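Local coordinates for protein L-asparaginase I (Vibrio cholerae, PDB 2OCD) that probably catalyses the hydrolysis of L-asparagine to L-aspartate and ammonium, as a homotetrameric asparaginase of the cytoplasm, at residues 6-11 against 86-91; 52-57 against 69-74; 77-82 against 108-113. All coordinates share one frame; numbering follows the deposited sequence.

Contact 1. Residues 6-11 against 86-91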
loop_
_atom_site.group_PDB
_atom_site.type_symbol
_atom_site.label_atom_id
_atom_site.label_comp_id
_atom_site.label_asym_id
_atom_site.label_seq_id
_atom_site.Cartn_x
_atom_site.Cartn_y
_atom_site.Cartn_z
ATOM N N ILE B 6 -14.206 26.191 19.914
ATOM C CA ILE B 6 -13.101 25.277 20.319
ATOM C C ILE B 6 -11.964 26.052 20.931
ATOM O O ILE B 6 -11.619 27.149 20.484
ATOM C CB ILE B 6 -12.544 24.449 19.149
ATOM C CG1 ILE B 6 -13.712 23.826 18.366
ATOM C CG2 ILE B 6 -11.607 23.359 19.648
ATOM C CD1 ILE B 6 -14.542 22.754 19.185
ATOM N N TYR B 7 -11.401 25.483 21.973
ATOM C CA TYR B 7 -10.332 26.104 22.682
ATOM C C TYR B 7 -9.040 25.451 22.184
ATOM O O TYR B 7 -8.935 24.220 22.211
ATOM C CB TYR B 7 -10.531 25.853 24.161
ATOM C CG TYR B 7 -9.392 26.234 25.043
ATOM C CD1 TYR B 7 -9.291 27.520 25.541
ATOM C CD2 TYR B 7 -8.452 25.298 25.431
ATOM C CE1 TYR B 7 -8.257 27.879 26.378
ATOM C CE2 TYR B 7 -7.420 25.630 26.272
ATOM C CZ TYR B 7 -7.319 26.920 26.745
ATOM O OH TYR B 7 -6.306 27.271 27.590
ATOM N N ILE B 8 -8.089 26.281 21.705
ATOM C CA ILE B 8 -6.805 25.808 21.288
ATOM C C ILE B 8 -5.788 26.174 22.305
ATOM O O ILE B 8 -5.618 27.357 22.636
ATOM C CB ILE B 8 -6.346 26.473 20.050
ATOM C CG1 ILE B 8 -7.383 26.314 18.943
ATOM C CG2 ILE B 8 -5.021 25.878 19.626
ATOM C CD1 ILE B 8 -7.065 27.218 17.757
ATOM N N ALA B 9 -5.113 25.149 22.812
ATOM C CA ALA B 9 -4.046 25.309 23.774
ATOM C C ALA B 9 -2.716 25.113 23.020
ATOM O O ALA B 9 -2.399 23.985 22.598
ATOM C CB ALA B 9 -4.210 24.262 24.857
ATOM N N TYR B 10 -1.969 26.200 22.791
ATOM C CA TYR B 10 -0.645 26.102 22.104
ATOM C C TYR B 10 0.345 25.894 23.182
ATOM O O TYR B 10 0.787 26.849 23.804
ATOM C CB TYR B 10 -0.279 27.354 21.274
ATOM C CG TYR B 10 1.104 27.328 20.673
ATOM C CD1 TYR B 10 1.621 26.160 20.113
ATOM C CD2 TYR B 10 1.889 28.456 20.634
ATOM C CE1 TYR B 10 2.893 26.116 19.548
ATOM C CE2 TYR B 10 3.169 28.432 20.074
ATOM C CZ TYR B 10 3.664 27.267 19.530
ATOM O OH TYR B 10 4.965 27.207 19.004
ATOM N N THR B 11 0.664 24.635 23.425
ATOM C CA THR B 11 1.516 24.253 24.527
ATOM C C THR B 11 2.990 24.391 24.142
ATOM O O THR B 11 3.857 24.621 24.992
ATOM C CB THR B 11 1.224 22.830 24.918
ATOM O OG1 THR B 11 1.712 21.952 23.905
ATOM C CG2 THR B 11 -0.292 22.629 25.057
ATOM N N VAL B 86 -8.447 21.483 21.214
ATOM C CA VAL B 86 -7.290 21.072 20.421
ATOM C C VAL B 86 -6.017 21.475 21.116
ATOM O O VAL B 86 -5.815 22.635 21.412
ATOM C CB VAL B 86 -7.255 21.752 19.029
ATOM C CG1 VAL B 86 -5.961 21.358 18.239
ATOM C CG2 VAL B 86 -8.496 21.376 18.230
ATOM N N ILE B 87 -5.132 20.513 21.343
ATOM C CA ILE B 87 -3.891 20.774 22.035
ATOM C C ILE B 87 -2.792 20.705 20.984
ATOM O O ILE B 87 -2.495 19.622 20.446
ATOM C CB ILE B 87 -3.662 19.733 23.155
ATOM C CG1 ILE B 87 -4.666 19.926 24.293
ATOM C CG2 ILE B 87 -2.251 19.811 23.738
ATOM C CD1 ILE B 87 -4.957 18.621 25.116
ATOM N N LEU B 88 -2.201 21.863 20.688
ATOM C CA LEU B 88 -0.971 21.941 19.859
ATOM C C LEU B 88 0.244 21.657 20.691
ATOM O O LEU B 88 0.384 22.162 21.762
ATOM C CB LEU B 88 -0.802 23.302 19.170
ATOM C CG LEU B 88 -1.960 23.677 18.248
ATOM C CD1 LEU B 88 -1.665 25.057 17.579
ATOM C CD2 LEU B 88 -2.247 22.467 17.209
ATOM N N HIS B 89 1.124 20.844 20.150
ATOM C CA HIS B 89 2.139 20.103 20.908
ATOM C C HIS B 89 3.274 19.737 19.945
ATOM O O HIS B 89 3.046 19.553 18.782
ATOM C CB HIS B 89 1.483 18.838 21.454
ATOM C CG HIS B 89 2.276 18.131 22.506
ATOM N ND1 HIS B 89 3.502 17.547 22.258
ATOM C CD2 HIS B 89 1.993 17.877 23.806
ATOM C CE1 HIS B 89 3.939 16.970 23.363
ATOM N NE2 HIS B 89 3.036 17.150 24.310
ATOM N N GLY B 90 4.506 19.682 20.419
ATOM C CA GLY B 90 5.583 19.181 19.615
ATOM C C GLY B 90 5.448 17.672 19.466
ATOM O O GLY B 90 4.930 17.002 20.361
ATOM N N THR B 91 5.952 17.152 18.341
ATOM C CA THR B 91 5.775 15.750 17.992
ATOM C C THR B 91 6.626 14.772 18.820
ATOM O O THR B 91 6.241 13.610 18.977
ATOM C CB THR B 91 6.028 15.454 16.459
ATOM O OG1 THR B 91 7.356 15.850 16.130
ATOM C CG2 THR B 91 5.026 16.172 15.551
#
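Ile8, Ala9 and Tyr10 pair in parallel register with Val86, Ile87 and Leu88, the strand axes 4.7 Å apart and 17° from exactly parallel. The backbone bonds zigzag between the strands: Val86 N to Tyr7 O, Ala9 N to Val86 O, then Leu88 N to Ala9 O. Where the pairing ends, Leu88 O receives two donors from a single residue. Thr11 N reaches Leu88 O at 3.0 Å, tilted out of the carbonyl plane, while Thr11 OG1 donates to the same Leu88 O at 2.5 Å, in that plane and on a lone pair. A chi1 of 71° sets the hydroxyl between backbone N and carbonyl carbon and leaves Thr11 CG2 to pack on Ile87 CG2 at 3.7 Å. On the face of Ile8 and Tyr10, Leu88 CB meets the edge of the tyrosine ring at CD1 (3.9 Å), and Leu88 CG touches Ile8 CG2 at 4.0 Å. Just beyond their strands come the predicted catalytic Thr14 and Thr91, as expected for parallel alpha/beta folds, whose active sites gather at the C-terminal strand ends. The pair lies inside its sheet, with strand 48-58 beside 5-12, strand 112-115 beside 84-88, and helix 127-141 covering Ile6 and Val86.

Contact 2. Residues 52-57 against 69-74. With ACT (acetate ion), chain F.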
loop_
_atom_site.group_PDB
_atom_site.type_symbol
_atom_site.label_atom_id
_atom_site.label_comp_id
_atom_site.label_asym_id
_atom_site.label_seq_id
_atom_site.Cartn_x
_atom_site.Cartn_y
_atom_site.Cartn_z
ATOM N N HIS B 52 -4.980 30.017 23.528
ATOM C CA HIS B 52 -4.125 30.419 24.615
ATOM C C HIS B 52 -2.734 29.882 24.364
ATOM O O HIS B 52 -2.543 28.696 24.263
ATOM C CB HIS B 52 -4.621 29.808 25.948
ATOM C CG HIS B 52 -3.672 29.991 27.102
ATOM N ND1 HIS B 52 -3.223 31.227 27.515
ATOM C CD2 HIS B 52 -3.094 29.091 27.933
ATOM C CE1 HIS B 52 -2.414 31.079 28.554
ATOM N NE2 HIS B 52 -2.313 29.791 28.827
ATOM N N GLU B 53 -1.747 30.751 24.284
ATOM C CA GLU B 53 -0.361 30.297 24.191
ATOM C C GLU B 53 0.234 30.138 25.597
ATOM O O GLU B 53 0.106 31.029 26.451
ATOM C CB GLU B 53 0.483 31.269 23.365
ATOM C CG GLU B 53 1.950 30.995 23.501
ATOM C CD GLU B 53 2.807 31.743 22.500
ATOM O OE1 GLU B 53 2.275 32.405 21.576
ATOM O OE2 GLU B 53 4.045 31.640 22.633
ATOM N N TYR B 54 0.902 29.017 25.822
ATOM C CA TYR B 54 1.404 28.689 27.154
ATOM C C TYR B 54 2.604 29.581 27.405
ATOM O O TYR B 54 3.295 29.975 26.442
ATOM C CB TYR B 54 1.777 27.195 27.280
ATOM C CG TYR B 54 0.635 26.286 27.622
ATOM C CD1 TYR B 54 -0.630 26.537 27.163
ATOM C CD2 TYR B 54 0.829 25.175 28.384
ATOM C CE1 TYR B 54 -1.678 25.715 27.474
ATOM C CE2 TYR B 54 -0.209 24.336 28.716
ATOM C CZ TYR B 54 -1.465 24.602 28.264
ATOM O OH TYR B 54 -2.543 23.781 28.588
ATOM N N ASP B 55 2.810 29.926 28.679
ATOM C CA ASP B 55 3.889 30.803 29.100
ATOM C C ASP B 55 4.362 30.332 30.491
ATOM O O ASP B 55 3.847 30.765 31.515
ATOM C CB ASP B 55 3.409 32.278 29.102
ATOM C CG ASP B 55 4.530 33.271 29.433
ATOM O OD1 ASP B 55 5.711 32.853 29.446
ATOM O OD2 ASP B 55 4.228 34.470 29.678
ATOM N N PRO B 56 5.402 29.508 30.533
ATOM C CA PRO B 56 6.353 29.350 29.440
ATOM C C PRO B 56 5.887 28.274 28.463
ATOM O O PRO B 56 5.091 27.408 28.808
ATOM C CB PRO B 56 7.623 28.922 30.153
ATOM C CG PRO B 56 7.092 28.113 31.394
ATOM C CD PRO B 56 5.681 28.593 31.657
ATOM N N LEU B 57 6.385 28.378 27.247
ATOM C CA LEU B 57 6.157 27.397 26.194
ATOM C C LEU B 57 6.869 26.105 26.581
ATOM O O LEU B 57 7.900 26.126 27.250
ATOM C CB LEU B 57 6.752 27.916 24.890
ATOM C CG LEU B 57 6.065 27.581 23.580
ATOM C CD1 LEU B 57 4.610 27.995 23.561
ATOM C CD2 LEU B 57 6.835 28.319 22.480
ATOM N N GLN B 69 -0.005 17.578 33.970
ATOM C CA GLN B 69 -0.957 18.095 34.948
ATOM C C GLN B 69 -1.405 19.479 34.543
ATOM O O GLN B 69 -2.619 19.758 34.560
ATOM C CB GLN B 69 -0.293 18.173 36.336
ATOM C CG GLN B 69 -1.224 18.346 37.525
ATOM C CD GLN B 69 -2.205 17.173 37.682
ATOM O OE1 GLN B 69 -1.815 15.983 37.670
ATOM N NE2 GLN B 69 -3.471 17.503 37.798
ATOM N N LEU B 70 -0.426 20.339 34.198
ATOM C CA LEU B 70 -0.658 21.701 33.673
ATOM C C LEU B 70 -1.648 21.651 32.511
ATOM O O LEU B 70 -2.678 22.344 32.562
ATOM C CB LEU B 70 0.648 22.357 33.205
ATOM C CG LEU B 70 1.792 22.489 34.253
ATOM C CD1 LEU B 70 3.054 23.381 33.842
ATOM C CD2 LEU B 70 1.209 22.928 35.636
ATOM N N ILE B 71 -1.391 20.794 31.502
ATOM C CA ILE B 71 -2.298 20.696 30.370
ATOM C C ILE B 71 -3.727 20.224 30.832
ATOM O O ILE B 71 -4.766 20.836 30.503
ATOM C CB ILE B 71 -1.723 19.782 29.272
ATOM C CG1 ILE B 71 -0.315 20.245 28.826
ATOM C CG2 ILE B 71 -2.618 19.776 28.072
ATOM C CD1 ILE B 71 0.405 19.220 27.927
ATOM N N ALA B 72 -3.765 19.132 31.599
ATOM C CA ALA B 72 -5.019 18.634 32.178
ATOM C C ALA B 72 -5.718 19.745 32.960
ATOM O O ALA B 72 -6.890 19.996 32.801
ATOM C CB ALA B 72 -4.746 17.431 33.078
ATOM N N ASP B 73 -4.988 20.439 33.815
ATOM C CA ASP B 73 -5.613 21.483 34.626
ATOM C C ASP B 73 -6.162 22.614 33.798
ATOM O O ASP B 73 -7.129 23.228 34.178
ATOM C CB ASP B 73 -4.624 22.035 35.618
ATOM C CG ASP B 73 -4.243 21.032 36.676
ATOM O OD1 ASP B 73 -5.002 20.049 36.907
ATOM O OD2 ASP B 73 -3.166 21.259 37.283
ATOM N N ASP B 74 -5.519 22.888 32.676
ATOM C CA ASP B 74 -5.912 23.972 31.809
ATOM C C ASP B 74 -7.226 23.553 31.150
ATOM O O ASP B 74 -8.252 24.243 31.231
ATOM C CB ASP B 74 -4.790 24.198 30.809
ATOM C CG ASP B 74 -5.121 25.227 29.786
ATOM O OD1 ASP B 74 -4.619 25.205 28.634
ATOM O OD2 ASP B 74 -5.916 26.070 30.127
HETATM C C ACT F . -1.356 27.895 31.250
HETATM O O ACT F . -0.476 28.723 30.871
HETATM O OXT ACT F . -0.940 26.728 31.414
HETATM C CH3 ACT F . -2.798 28.255 31.511
#
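Tyr54 spans the gap between a strand and a helix whose axes come no closer than 12.0 Å, and its hydroxyl ends on the carboxylate of Asp74. The phenol and the carboxylate meet end on: Tyr54 OH donates to Asp74 OD1 at 2.5 Å, a short bond that uses the anti side of the oxygen, 17° out of the carboxylate plane; ring and carboxylate planes stand 64° apart. Asp74 holds its CG anti to the backbone N, which extends the carboxylate toward the strand, and its other oxygen, OD2, takes a weak bond from Tyr7 OH of strand 5-12. One turn earlier on the helix, Ile71 crosses the tyrosine at about a right angle, with CG1 4.1 Å from Tyr54 CE2. Strand 48-58, helix 65-78 and strand 84-88 form a beta-alpha-beta crossover that passes over strand 5-12, and Tyr54 links its first strand to its helix. Against one face of the ring lies an acetate ion, probably from the crystallisation liquor, with OXT 3.6 Å above the plane over the ring centre. The exposed His52 holds the other acetate oxygen: NE2 donates to acetate O at 2.9 Å along a nearly straight line (172°). With the acetate bound and Asp74 OD1 5.1 Å from His52 NE2, the local negative charge could favour a protonated imidazole.

Contact 3. Residues 77-82 against 108-113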
loop_
_atom_site.group_PDB
_atom_site.type_symbol
_atom_site.label_atom_id
_atom_site.label_comp_id
_atom_site.label_asym_id
_atom_site.label_seq_id
_atom_site.Cartn_x
_atom_site.Cartn_y
_atom_site.Cartn_z
ATOM N N ALA B 77 -10.159 23.736 33.649
ATOM C CA ALA B 77 -10.557 25.093 33.907
ATOM C C ALA B 77 -11.415 25.559 32.757
ATOM O O ALA B 77 -12.310 26.355 32.968
ATOM C CB ALA B 77 -9.374 25.976 34.050
ATOM N N ASN B 78 -11.165 25.080 31.550
ATOM C CA ASN B 78 -11.908 25.583 30.414
ATOM C C ASN B 78 -13.021 24.636 29.990
ATOM O O ASN B 78 -13.781 24.903 29.019
ATOM C CB ASN B 78 -10.952 25.876 29.261
ATOM C CG ASN B 78 -10.152 27.119 29.499
ATOM O OD1 ASN B 78 -8.937 27.071 29.760
ATOM N ND2 ASN B 78 -10.827 28.254 29.455
ATOM N N TYR B 79 -13.134 23.544 30.730
ATOM C CA TYR B 79 -14.015 22.458 30.326
ATOM C C TYR B 79 -15.443 22.872 30.001
ATOM O O TYR B 79 -16.025 22.383 29.037
ATOM C CB TYR B 79 -14.049 21.361 31.374
ATOM C CG TYR B 79 -14.753 20.151 30.870
ATOM C CD1 TYR B 79 -14.124 19.276 29.987
ATOM C CD2 TYR B 79 -16.078 19.886 31.227
ATOM C CE1 TYR B 79 -14.768 18.153 29.506
ATOM C CE2 TYR B 79 -16.734 18.764 30.736
ATOM C CZ TYR B 79 -16.063 17.893 29.887
ATOM O OH TYR B 79 -16.688 16.769 29.417
ATOM N N ASP B 80 -16.019 23.771 30.769
ATOM C CA ASP B 80 -17.414 24.188 30.463
ATOM C C ASP B 80 -17.579 25.380 29.506
ATOM O O ASP B 80 -18.635 25.535 28.902
ATOM C CB ASP B 80 -18.196 24.411 31.760
ATOM C CG ASP B 80 -18.356 23.127 32.541
ATOM O OD1 ASP B 80 -18.916 22.145 31.970
ATOM O OD2 ASP B 80 -17.898 23.090 33.710
ATOM N N LYS B 81 -16.531 26.183 29.342
ATOM C CA LYS B 81 -16.539 27.332 28.426
ATOM C C LYS B 81 -16.558 26.955 26.925
ATOM O O LYS B 81 -16.796 27.810 26.086
ATOM C CB LYS B 81 -15.332 28.258 28.699
ATOM C CG LYS B 81 -15.120 28.742 30.170
ATOM C CD LYS B 81 -15.407 30.253 30.367
ATOM C CE LYS B 81 -16.955 30.581 30.463
ATOM N NZ LYS B 81 -17.428 31.943 29.908
ATOM N N TYR B 82 -16.322 25.714 26.545
ATOM C CA TYR B 82 -16.173 25.433 25.127
ATOM C C TYR B 82 -16.792 24.090 24.755
ATOM O O TYR B 82 -17.157 23.323 25.623
ATOM C CB TYR B 82 -14.694 25.446 24.758
ATOM C CG TYR B 82 -13.957 26.736 25.008
ATOM C CD1 TYR B 82 -13.847 27.707 24.016
ATOM C CD2 TYR B 82 -13.312 26.971 26.232
ATOM C CE1 TYR B 82 -13.130 28.892 24.236
ATOM C CE2 TYR B 82 -12.592 28.146 26.461
ATOM C CZ TYR B 82 -12.504 29.119 25.462
ATOM O OH TYR B 82 -11.796 30.299 25.700
ATOM N N LEU B 108 -14.864 11.934 30.213
ATOM C CA LEU B 108 -14.740 12.992 29.197
ATOM C C LEU B 108 -15.967 12.946 28.282
ATOM O O LEU B 108 -16.280 11.889 27.696
ATOM C CB LEU B 108 -13.481 12.745 28.382
ATOM C CG LEU B 108 -13.010 13.828 27.444
ATOM C CD1 LEU B 108 -12.549 14.998 28.314
ATOM C CD2 LEU B 108 -11.926 13.236 26.501
ATOM N N GLY B 109 -16.693 14.068 28.229
ATOM C CA GLY B 109 -17.862 14.251 27.344
ATOM C C GLY B 109 -17.634 15.300 26.255
ATOM O O GLY B 109 -18.592 15.891 25.762
ATOM N N LYS B 110 -16.369 15.516 25.872
ATOM C CA LYS B 110 -15.974 16.540 24.906
ATOM C C LYS B 110 -14.686 16.122 24.188
ATOM O O LYS B 110 -13.800 15.534 24.794
ATOM C CB LYS B 110 -15.808 17.927 25.603
ATOM C CG LYS B 110 -17.164 18.605 26.112
ATOM C CD LYS B 110 -16.981 20.027 26.656
ATOM C CE LYS B 110 -18.172 20.487 27.439
ATOM N NZ LYS B 110 -18.523 21.913 27.178
ATOM N N PRO B 111 -14.584 16.392 22.877
ATOM C CA PRO B 111 -13.384 15.980 22.128
ATOM C C PRO B 111 -12.159 16.692 22.579
ATOM O O PRO B 111 -12.236 17.890 22.818
ATOM C CB PRO B 111 -13.669 16.421 20.694
ATOM C CG PRO B 111 -15.100 16.573 20.627
ATOM C CD PRO B 111 -15.547 17.049 21.996
ATOM N N VAL B 112 -11.058 15.946 22.732
ATOM C CA VAL B 112 -9.724 16.498 22.949
ATOM C C VAL B 112 -8.812 15.864 21.917
ATOM O O VAL B 112 -8.609 14.672 21.908
ATOM C CB VAL B 112 -9.194 16.234 24.362
ATOM C CG1 VAL B 112 -7.985 17.090 24.614
ATOM C CG2 VAL B 112 -10.241 16.513 25.382
ATOM N N ILE B 113 -8.322 16.713 21.014
ATOM C CA ILE B 113 -7.516 16.338 19.891
ATOM C C ILE B 113 -6.158 17.002 20.036
ATOM O O ILE B 113 -6.040 18.232 19.992
ATOM C CB ILE B 113 -8.134 16.834 18.589
ATOM C CG1 ILE B 113 -9.595 16.409 18.448
ATOM C CG2 ILE B 113 -7.388 16.263 17.422
ATOM C CD1 ILE B 113 -10.166 16.683 16.996
HETATM O O HOH W 1 -20.320 21.635 29.960
#
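Lys110 lays its aliphatic chain across one face of the Tyr79 ring, and this is the close-packed part of the contact. Lys110 CD sits 4.2 Å from the ring centroid in a CH-pi contact, offset toward the rim, while Leu108 CD1 adds an apolar touch to Tyr79 CE1 at 4.0 Å. Near the ring plane, Gly109 N donates to Tyr79 OH at 3.0 Å and so holds the phenol tip against the backbone. With CG anti to its backbone N (chi1 -170°), Tyr79 extends toward residues 108-110, and Phe203 stacks on its ring. Residues 77-82 lead from helix 65-78 toward strand 84-88; residues 108-113 follow helix 94-104 and the short strand 105-106 and enter strand 112-115, beside 84-88. Their meeting therefore joins consecutive beta-alpha units at the end of the sheet where the strands begin, the end remote from the predicted catalytic threonines. The lysine chain bends at its last torsion and delivers the ammonium group to main-chain carbonyls: NZ lies 2.5 Å from Tyr82 O, nearly in line with that carbonyl, and bonds only weakly to Tyr79 O. Toward solvent the packing gives way to looser polar contacts. Asp80 OD1 stays 4.8 Å from Lys110 NZ, too far for direct contact between the charges. A water bridges them instead, donating to Asp80 OD1 at 2.5 Å but accepting only a weak bond from Lys110 NZ.

Followed from the N terminus, the chain enters strand 5-12, which is flanked first by strand 48-58 and later by strand 84-88; contact 1, with the latter, closes a loop with 74 residues between its segments. Within that loop contact 2 closes a much shorter one, from strand 48-58 to helix 65-78. Contact 3 starts at the end of the same helix, after contact 2 has closed, and finishes beyond strand 84-88, so it crosses contact 1. Direct bonds join neighbours: Ile8 O meets His52 N between contacts 1 and 2, and Ile87 N meets Ile113 O between contacts 1 and 3. Together they join neighbouring parallel strands with helix 65-78 and the turns before strands 84-88 and 112-115.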